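Side-chain contacts in Serine/threonine-protein kinase Tel1 (Chaetomium thermophilum, PDB 6SKY), which probably phosphorylates proteins on serine or threonine next to glutamine, acting as a DNA damage sensor that activates checkpoint signalling: residues H2636-T2639 and R2640-N2643; S2169-F2172 and R2173-A2177; R1796-P1799 and F1800-L1804. All coordinates share one frame; numbering follows the deposited sequence.

Interaction 1 of 3, residues H2636-T2639 and R2640-N2643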
loop_
_atom_site.group_PDB
_atom_site.type_symbol
_atom_site.label_atom_id
_atom_site.label_comp_id
_atom_site.label_asym_id
_atom_site.label_seq_id
_atom_site.Cartn_x
_atom_site.Cartn_y
_atom_site.Cartn_z
ATOM N N HIS A 2636 16.080 -6.044 -9.872
ATOM C CA HIS A 2636 15.157 -5.060 -9.338
ATOM C C HIS A 2636 15.534 -3.676 -9.825
ATOM O O HIS A 2636 16.707 -3.360 -9.992
ATOM C CB HIS A 2636 15.146 -5.109 -7.825
ATOM C CG HIS A 2636 14.721 -6.434 -7.286
ATOM N ND1 HIS A 2636 13.447 -6.676 -6.829
ATOM C CD2 HIS A 2636 15.392 -7.600 -7.162
ATOM C CE1 HIS A 2636 13.355 -7.930 -6.432
ATOM N NE2 HIS A 2636 14.522 -8.513 -6.623
ATOM N N ARG A 2637 14.520 -2.848 -10.052
ATOM C CA ARG A 2637 14.743 -1.572 -10.718
ATOM C C ARG A 2637 15.623 -0.652 -9.884
ATOM O O ARG A 2637 16.519 0.006 -10.419
ATOM C CB ARG A 2637 13.396 -0.924 -11.036
ATOM C CG ARG A 2637 13.429 0.571 -11.213
ATOM C CD ARG A 2637 13.244 0.992 -12.639
ATOM N NE ARG A 2637 13.560 2.406 -12.799
ATOM C CZ ARG A 2637 14.622 2.870 -13.450
ATOM N NH1 ARG A 2637 14.832 4.172 -13.539
ATOM N NH2 ARG A 2637 15.469 2.031 -14.024
ATOM N N GLU A 2638 15.418 -0.626 -8.569
ATOM C CA GLU A 2638 16.101 0.354 -7.732
ATOM C C GLU A 2638 17.554 -0.006 -7.468
ATOM O O GLU A 2638 18.408 0.878 -7.426
ATOM C CB GLU A 2638 15.366 0.517 -6.411
ATOM C CG GLU A 2638 14.030 1.182 -6.540
ATOM C CD GLU A 2638 14.133 2.615 -7.000
ATOM O OE1 GLU A 2638 15.234 3.192 -6.931
ATOM O OE2 GLU A 2638 13.105 3.174 -7.433
ATOM N N THR A 2639 17.855 -1.285 -7.261
ATOM C CA THR A 2639 19.237 -1.677 -7.038
ATOM C C THR A 2639 20.018 -1.749 -8.334
ATOM O O THR A 2639 21.224 -1.511 -8.338
ATOM C CB THR A 2639 19.297 -3.019 -6.328
ATOM O OG1 THR A 2639 18.546 -3.971 -7.073
ATOM C CG2 THR A 2639 18.717 -2.906 -4.964
ATOM N N ARG A 2640 19.355 -2.072 -9.436
ATOM C CA ARG A 2640 20.025 -2.110 -10.725
ATOM C C ARG A 2640 20.283 -0.714 -11.259
ATOM O O ARG A 2640 21.294 -0.486 -11.928
ATOM C CB ARG A 2640 19.184 -2.923 -11.694
ATOM C CG ARG A 2640 19.543 -2.823 -13.136
ATOM C CD ARG A 2640 18.540 -3.630 -13.918
ATOM N NE ARG A 2640 18.630 -3.417 -15.353
ATOM C CZ ARG A 2640 17.904 -4.076 -16.246
ATOM N NH1 ARG A 2640 18.043 -3.820 -17.538
ATOM N NH2 ARG A 2640 17.043 -4.998 -15.846
ATOM N N GLN A 2641 19.394 0.233 -10.971
ATOM C CA GLN A 2641 19.612 1.606 -11.397
ATOM C C GLN A 2641 20.860 2.201 -10.766
ATOM O O GLN A 2641 21.515 3.052 -11.373
ATOM C CB GLN A 2641 18.385 2.435 -11.048
ATOM C CG GLN A 2641 18.497 3.891 -11.366
ATOM C CD GLN A 2641 17.449 4.703 -10.659
ATOM O OE1 GLN A 2641 17.616 5.902 -10.444
ATOM N NE2 GLN A 2641 16.356 4.054 -10.283
ATOM N N ARG A 2642 21.213 1.761 -9.564
ATOM C CA ARG A 2642 22.360 2.258 -8.823
ATOM C C ARG A 2642 23.554 1.326 -8.868
ATOM O O ARG A 2642 24.551 1.596 -8.202
ATOM C CB ARG A 2642 21.973 2.500 -7.372
ATOM C CG ARG A 2642 20.998 3.604 -7.213
ATOM C CD ARG A 2642 20.287 3.531 -5.907
ATOM N NE ARG A 2642 19.431 4.692 -5.729
ATOM C CZ ARG A 2642 18.227 4.820 -6.265
ATOM N NH1 ARG A 2642 17.523 5.914 -6.048
ATOM N NH2 ARG A 2642 17.726 3.860 -7.015
ATOM N N ASN A 2643 23.476 0.239 -9.628
ATOM C CA ASN A 2643 24.551 -0.746 -9.723
ATOM C C ASN A 2643 24.975 -1.238 -8.349
ATOM O O ASN A 2643 26.160 -1.413 -8.073
ATOM C CB ASN A 2643 25.752 -0.192 -10.480
ATOM C CG ASN A 2643 25.369 0.470 -11.770
ATOM O OD1 ASN A 2643 25.841 1.558 -12.082
ATOM N ND2 ASN A 2643 24.499 -0.173 -12.526
#
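Glu-2638 and Arg-2642 form an i to i+4 salt bridge at the end of helix 2637-2641 in the PI3/PI4-kinase family region; the helix closes in a Schellman motif with Asn-2643 at positive phi. OE1 of Glu-2638 lies 2.6 Å from NH2 of Arg-2642, at the guanidinium edge. The bond is weak in angle, and the carboxylate is turned 45° from the guanidinium plane. The same NH2 bonds to the backbone O of Glu-2638 at 3.1 Å, almost within the guanidinium plane, so one nitrogen bridges the acid's main chain and side chain. Arg-2642 runs extended beside Glu-2638, both packing on Phe-2823 of helix 2816-2828, and its NH1 makes a salt bridge with Asp-1928.

In a second i to i+4 pair, Arg-2637 is bent at chi2 (108°), bringing one face of its guanidinium over the amide of Gln-2641. The two planes are 12° apart, and NE2 of Gln-2641 is offset toward the rim. NH1 and NH2 of Arg-2637 give weak bonds to Gly-2122 O and Ser-2121 O.

His-2636 is the N-cap, with NE2 held by Glu-2831. Its O accepts Arg-2640 N at 3.0 Å; Gln-2641 N follows, 2.9 Å from Arg-2637 O.

Interaction 2 of 3, residues S2169-F2172 and R2173-A2177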
loop_
_atom_site.group_PDB
_atom_site.type_symbol
_atom_site.label_atom_id
_atom_site.label_comp_id
_atom_site.label_asym_id
_atom_site.label_seq_id
_atom_site.Cartn_x
_atom_site.Cartn_y
_atom_site.Cartn_z
ATOM N N SER A 2169 4.619 -0.484 -23.779
ATOM C CA SER A 2169 3.920 -0.961 -22.591
ATOM C C SER A 2169 4.782 -1.926 -21.789
ATOM O O SER A 2169 4.778 -1.883 -20.556
ATOM C CB SER A 2169 2.605 -1.614 -22.980
ATOM O OG SER A 2169 2.844 -2.866 -23.577
ATOM N N ASP A 2170 5.541 -2.788 -22.465
ATOM C CA ASP A 2170 6.540 -3.591 -21.750
ATOM C C ASP A 2170 7.518 -2.706 -20.983
ATOM O O ASP A 2170 7.776 -2.920 -19.785
ATOM C CB ASP A 2170 7.311 -4.477 -22.720
ATOM C CG ASP A 2170 6.415 -5.312 -23.581
ATOM O OD1 ASP A 2170 5.193 -5.298 -23.358
ATOM O OD2 ASP A 2170 6.930 -5.982 -24.496
ATOM N N ILE A 2171 8.084 -1.708 -21.666
ATOM C CA ILE A 2171 9.081 -0.854 -21.020
ATOM C C ILE A 2171 8.483 -0.148 -19.812
ATOM O O ILE A 2171 9.080 -0.123 -18.734
ATOM C CB ILE A 2171 9.670 0.155 -22.016
ATOM C CG1 ILE A 2171 10.359 -0.569 -23.155
ATOM C CG2 ILE A 2171 10.664 1.024 -21.329
ATOM C CD1 ILE A 2171 10.650 0.302 -24.312
ATOM N N PHE A 2172 7.305 0.448 -19.973
ATOM C CA PHE A 2172 6.672 1.155 -18.866
ATOM C C PHE A 2172 6.299 0.218 -17.738
ATOM O O PHE A 2172 6.217 0.645 -16.586
ATOM C CB PHE A 2172 5.427 1.889 -19.345
ATOM C CG PHE A 2172 5.715 3.167 -20.049
ATOM C CD1 PHE A 2172 6.604 4.066 -19.525
ATOM C CD2 PHE A 2172 5.104 3.460 -21.244
ATOM C CE1 PHE A 2172 6.874 5.233 -20.174
ATOM C CE2 PHE A 2172 5.372 4.622 -21.895
ATOM C CZ PHE A 2172 6.258 5.511 -21.362
ATOM N N ARG A 2173 6.031 -1.047 -18.042
ATOM C CA ARG A 2173 5.733 -1.987 -16.977
ATOM C C ARG A 2173 6.954 -2.245 -16.114
ATOM O O ARG A 2173 6.840 -2.302 -14.887
ATOM C CB ARG A 2173 5.199 -3.290 -17.552
ATOM C CG ARG A 2173 4.729 -4.258 -16.503
ATOM C CD ARG A 2173 3.730 -5.246 -17.058
ATOM N NE ARG A 2173 2.577 -4.593 -17.660
ATOM C CZ ARG A 2173 2.294 -4.650 -18.952
ATOM N NH1 ARG A 2173 1.226 -4.033 -19.431
ATOM N NH2 ARG A 2173 3.081 -5.337 -19.766
ATOM N N PHE A 2174 8.136 -2.398 -16.718
ATOM C CA PHE A 2174 9.304 -2.643 -15.872
ATOM C C PHE A 2174 9.598 -1.469 -14.940
ATOM O O PHE A 2174 10.097 -1.667 -13.832
ATOM C CB PHE A 2174 10.544 -2.964 -16.692
ATOM C CG PHE A 2174 11.764 -3.207 -15.841
ATOM C CD1 PHE A 2174 11.967 -4.427 -15.233
ATOM C CD2 PHE A 2174 12.685 -2.205 -15.618
ATOM C CE1 PHE A 2174 13.072 -4.646 -14.435
ATOM C CE2 PHE A 2174 13.790 -2.423 -14.822
ATOM C CZ PHE A 2174 13.983 -3.644 -14.233
ATOM N N HIS A 2175 9.323 -0.247 -15.368
ATOM C CA HIS A 2175 9.576 0.911 -14.522
ATOM C C HIS A 2175 8.526 1.109 -13.444
ATOM O O HIS A 2175 8.622 2.081 -12.693
ATOM C CB HIS A 2175 9.650 2.184 -15.361
ATOM C CG HIS A 2175 10.976 2.415 -16.004
ATOM N ND1 HIS A 2175 11.478 1.599 -16.989
ATOM C CD2 HIS A 2175 11.901 3.380 -15.810
ATOM C CE1 HIS A 2175 12.657 2.046 -17.370
ATOM N NE2 HIS A 2175 12.936 3.128 -16.670
ATOM N N ARG A 2176 7.525 0.235 -13.367
ATOM C CA ARG A 2176 6.419 0.370 -12.421
ATOM C C ARG A 2176 5.727 1.719 -12.564
ATOM O O ARG A 2176 5.412 2.380 -11.575
ATOM C CB ARG A 2176 6.885 0.159 -10.981
ATOM C CG ARG A 2176 7.632 -1.132 -10.748
ATOM C CD ARG A 2176 6.742 -2.324 -10.965
ATOM N NE ARG A 2176 7.387 -3.577 -10.589
ATOM C CZ ARG A 2176 7.469 -4.030 -9.342
ATOM N NH1 ARG A 2176 8.068 -5.186 -9.093
ATOM N NH2 ARG A 2176 6.956 -3.325 -8.342
ATOM N N ALA A 2177 5.487 2.134 -13.799
ATOM C CA ALA A 2177 4.782 3.378 -14.089
ATOM C C ALA A 2177 3.336 3.020 -14.394
ATOM O O ALA A 2177 3.009 2.625 -15.512
ATOM C CB ALA A 2177 5.439 4.117 -15.246
#
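A chi1 of -82° sets CG of His-2175 opposite its carbonyl carbon and turns the imidazole back along the helix toward Ile-2171 O. That oxygen meets the ring at its edge, near the ring plane, and takes two weak bonds: one from His-2175 ND1 at 3.4 Å and one from the backbone N of the same residue. Arg-2173 leaves the helix with CG opposite its own N, then bends at chi3 (-57°). That bend lays one face of its guanidinium over Ser-2169 O, which sits 3.9 Å above the plane and toward the rim. Asp-2170 OD1 stays 4.2 Å from Arg-2173 NH2, beyond a salt bridge, with the two planes 48° apart. The firm ionic partner of Arg-2173 is Glu-2209.

The segment is the end of helix 2154-2174 in the FAT domain, and a Schellman motif finishes it. Arg-2176 takes positive phi, its N bonds to Arg-2173 O at 3.0 Å, and Ala-2177 N reaches back to Phe-2172 O at 3.2 Å, nearly straight. Ala-2177 is also the N-cap of helix 2178-2189, so the motif doubles as the turn between two helices. CB of Ala-2177 comes within 4.4 Å of Phe-2172 CD1, whose ring packs on Leu-2131 and Leu-2184.

Beyond the helix end, His-2175 NE2 has a weak bond to Gly-2122 O. Both ring nitrogens thus face carbonyl oxygens, which would suit a ring with two N-H groups, whereas the Arg-2637 guanidinium packed against it would oppose the added charge, so the balance stays open.

Interaction 3 of 3, residues R1796-P1799 and F1800-L1804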
loop_
_atom_site.group_PDB
_atom_site.type_symbol
_atom_site.label_atom_id
_atom_site.label_comp_id
_atom_site.label_asym_id
_atom_site.label_seq_id
_atom_site.Cartn_x
_atom_site.Cartn_y
_atom_site.Cartn_z
ATOM N N ARG A 1796 43.737 31.124 -20.984
ATOM C CA ARG A 1796 44.294 29.779 -20.975
ATOM C C ARG A 1796 45.525 29.680 -20.094
ATOM O O ARG A 1796 45.835 28.594 -19.599
ATOM C CB ARG A 1796 44.639 29.328 -22.395
ATOM C CG ARG A 1796 43.514 29.496 -23.380
ATOM C CD ARG A 1796 43.526 28.428 -24.453
ATOM N NE ARG A 1796 44.786 28.355 -25.184
ATOM C CZ ARG A 1796 45.120 29.156 -26.191
ATOM N NH1 ARG A 1796 44.294 30.111 -26.586
ATOM N NH2 ARG A 1796 46.291 29.008 -26.797
ATOM N N ALA A 1797 46.231 30.785 -19.882
ATOM C CA ALA A 1797 47.491 30.764 -19.159
ATOM C C ALA A 1797 47.394 31.309 -17.748
ATOM O O ALA A 1797 48.391 31.293 -17.031
ATOM C CB ALA A 1797 48.548 31.551 -19.929
ATOM N N PHE A 1798 46.230 31.790 -17.332
ATOM C CA PHE A 1798 46.102 32.427 -16.023
ATOM C C PHE A 1798 46.512 31.543 -14.851
ATOM O O PHE A 1798 47.287 32.014 -13.996
ATOM C CB PHE A 1798 44.666 32.930 -15.874
ATOM C CG PHE A 1798 44.479 33.899 -14.772
ATOM C CD1 PHE A 1798 44.931 35.188 -14.896
ATOM C CD2 PHE A 1798 43.838 33.530 -13.615
ATOM C CE1 PHE A 1798 44.759 36.079 -13.890
ATOM C CE2 PHE A 1798 43.664 34.422 -12.606
ATOM C CZ PHE A 1798 44.124 35.697 -12.743
ATOM N N PRO A 1799 46.047 30.294 -14.724
ATOM C CA PRO A 1799 46.453 29.501 -13.558
ATOM C C PRO A 1799 47.943 29.260 -13.480
ATOM O O PRO A 1799 48.515 29.300 -12.389
ATOM C CB PRO A 1799 45.680 28.196 -13.754
ATOM C CG PRO A 1799 44.555 28.557 -14.575
ATOM C CD PRO A 1799 45.065 29.555 -15.530
ATOM N N PHE A 1800 48.591 29.007 -14.612
ATOM C CA PHE A 1800 50.021 28.748 -14.599
ATOM C C PHE A 1800 50.794 29.973 -14.144
ATOM O O PHE A 1800 51.765 29.859 -13.393
ATOM C CB PHE A 1800 50.479 28.310 -15.982
ATOM C CG PHE A 1800 49.751 27.123 -16.507
ATOM C CD1 PHE A 1800 49.769 25.931 -15.829
ATOM C CD2 PHE A 1800 49.062 27.191 -17.684
ATOM C CE1 PHE A 1800 49.106 24.845 -16.311
ATOM C CE2 PHE A 1800 48.403 26.100 -18.163
ATOM C CZ PHE A 1800 48.428 24.930 -17.474
ATOM N N VAL A 1801 50.368 31.156 -14.574
ATOM C CA VAL A 1801 51.046 32.378 -14.166
ATOM C C VAL A 1801 50.872 32.605 -12.675
ATOM O O VAL A 1801 51.838 32.908 -11.961
ATOM C CB VAL A 1801 50.526 33.573 -14.980
ATOM C CG1 VAL A 1801 51.154 34.846 -14.497
ATOM C CG2 VAL A 1801 50.818 33.375 -16.439
ATOM N N VAL A 1802 49.640 32.479 -12.181
ATOM C CA VAL A 1802 49.394 32.679 -10.757
ATOM C C VAL A 1802 50.237 31.721 -9.931
ATOM O O VAL A 1802 50.872 32.115 -8.947
ATOM C CB VAL A 1802 47.900 32.521 -10.443
ATOM C CG1 VAL A 1802 47.694 32.486 -8.967
ATOM C CG2 VAL A 1802 47.127 33.648 -11.037
ATOM N N HIS A 1803 50.270 30.449 -10.327
ATOM C CA HIS A 1803 51.042 29.476 -9.571
ATOM C C HIS A 1803 52.529 29.782 -9.618
ATOM O O HIS A 1803 53.215 29.670 -8.602
ATOM C CB HIS A 1803 50.781 28.070 -10.087
ATOM C CG HIS A 1803 51.675 27.037 -9.483
ATOM N ND1 HIS A 1803 52.426 26.169 -10.238
ATOM C CD2 HIS A 1803 51.947 26.744 -8.193
ATOM C CE1 HIS A 1803 53.122 25.382 -9.441
ATOM N NE2 HIS A 1803 52.848 25.710 -8.194
ATOM N N LEU A 1804 53.056 30.154 -10.785
ATOM C CA LEU A 1804 54.485 30.435 -10.883
ATOM C C LEU A 1804 54.879 31.610 -10.002
ATOM O O LEU A 1804 55.905 31.562 -9.318
ATOM C CB LEU A 1804 54.873 30.704 -12.330
ATOM C CG LEU A 1804 55.084 29.482 -13.210
ATOM C CD1 LEU A 1804 55.209 29.902 -14.639
ATOM C CD2 LEU A 1804 56.324 28.761 -12.786
#
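The backbone N of His-1803 bonds to Pro-1799 O at 2.9 Å, the shortest of three consecutive i to i+4 bonds that tie the two halves of helix 1793-1808 together. Val-1802 N reaches Phe-1798 O at 3.0 Å and is almost straight, with an N-H...O angle of 173°. Val-1801 N meets Ala-1797 O at 3.2 Å. The ring nitrogen of Pro-1799, in contrast, has no hydrogen to give to the turn before it. The helix is kinked there, and at the kink the separation of Arg-1796 O from Phe-1800 N opens to 5.7 Å, too far for a rung of the ladder. This is the familiar proline kink inside a continuing helix.

The ring of Phe-1800 lies beside the opened turn. Its CG is beside the backbone N (chi1 -56°), which turns the ring back along the helix and brings CE2 to 3.9 Å from Arg-1796 O. The ring approaches that oxygen and the CA of Ala-1797 obliquely.

On another side of the helix, Phe-1798 carries its CG anti to its backbone N, and Val-1802 CG2 settles over one face of the ring. This CH-pi contact measures 4.1 Å from CG2 of Val-1802 to the centroid of the Phe-1798 ring, 19° off the normal. The methyl is displaced toward the rim, closest to CE2.

Helices packed around this one, consistent with the alpha-solenoid character of the protein, include 1762-1771, which receives Phe-1798 and Val-1802, and 1836-1849, which meets Phe-1798 through Leu-1841 and Phe-1800 through Tyr-1848, ring edge to face. Helix 1670-1684 packs on Ala-1797 and Leu-1804 and supplies Ser-1670, which bonds to His-1803 ND1; helix 1657-1663 meets Pro-1799 and Phe-1800.

In the fold
Interactions 1 and 2 touch where the kinase and FAT family regions pack together. Both include a helix end closed by a Schellman motif, and the short helix 2637-2641 packs, through Arg-2637 and Arg-2640, on the end of helix 2154-2174: Arg-2637 NE lies 3.6 Å from His-2175 CD2, and Arg-2640 NH2 is 3.7 Å from Phe-2174 CZ. Both are partly buried; interaction 1 is mostly polar and charged, with a salt bridge across its own segments, whereas interaction 2 adds a buried apolar side. Interaction 3 is remote, with its centre about 44 Å from that of interaction 1 and 52 Å from that of interaction 2. It lies mid-helix in a buried setting, where aromatic and aliphatic packing replaces charge and a proline interrupts the backbone ladder.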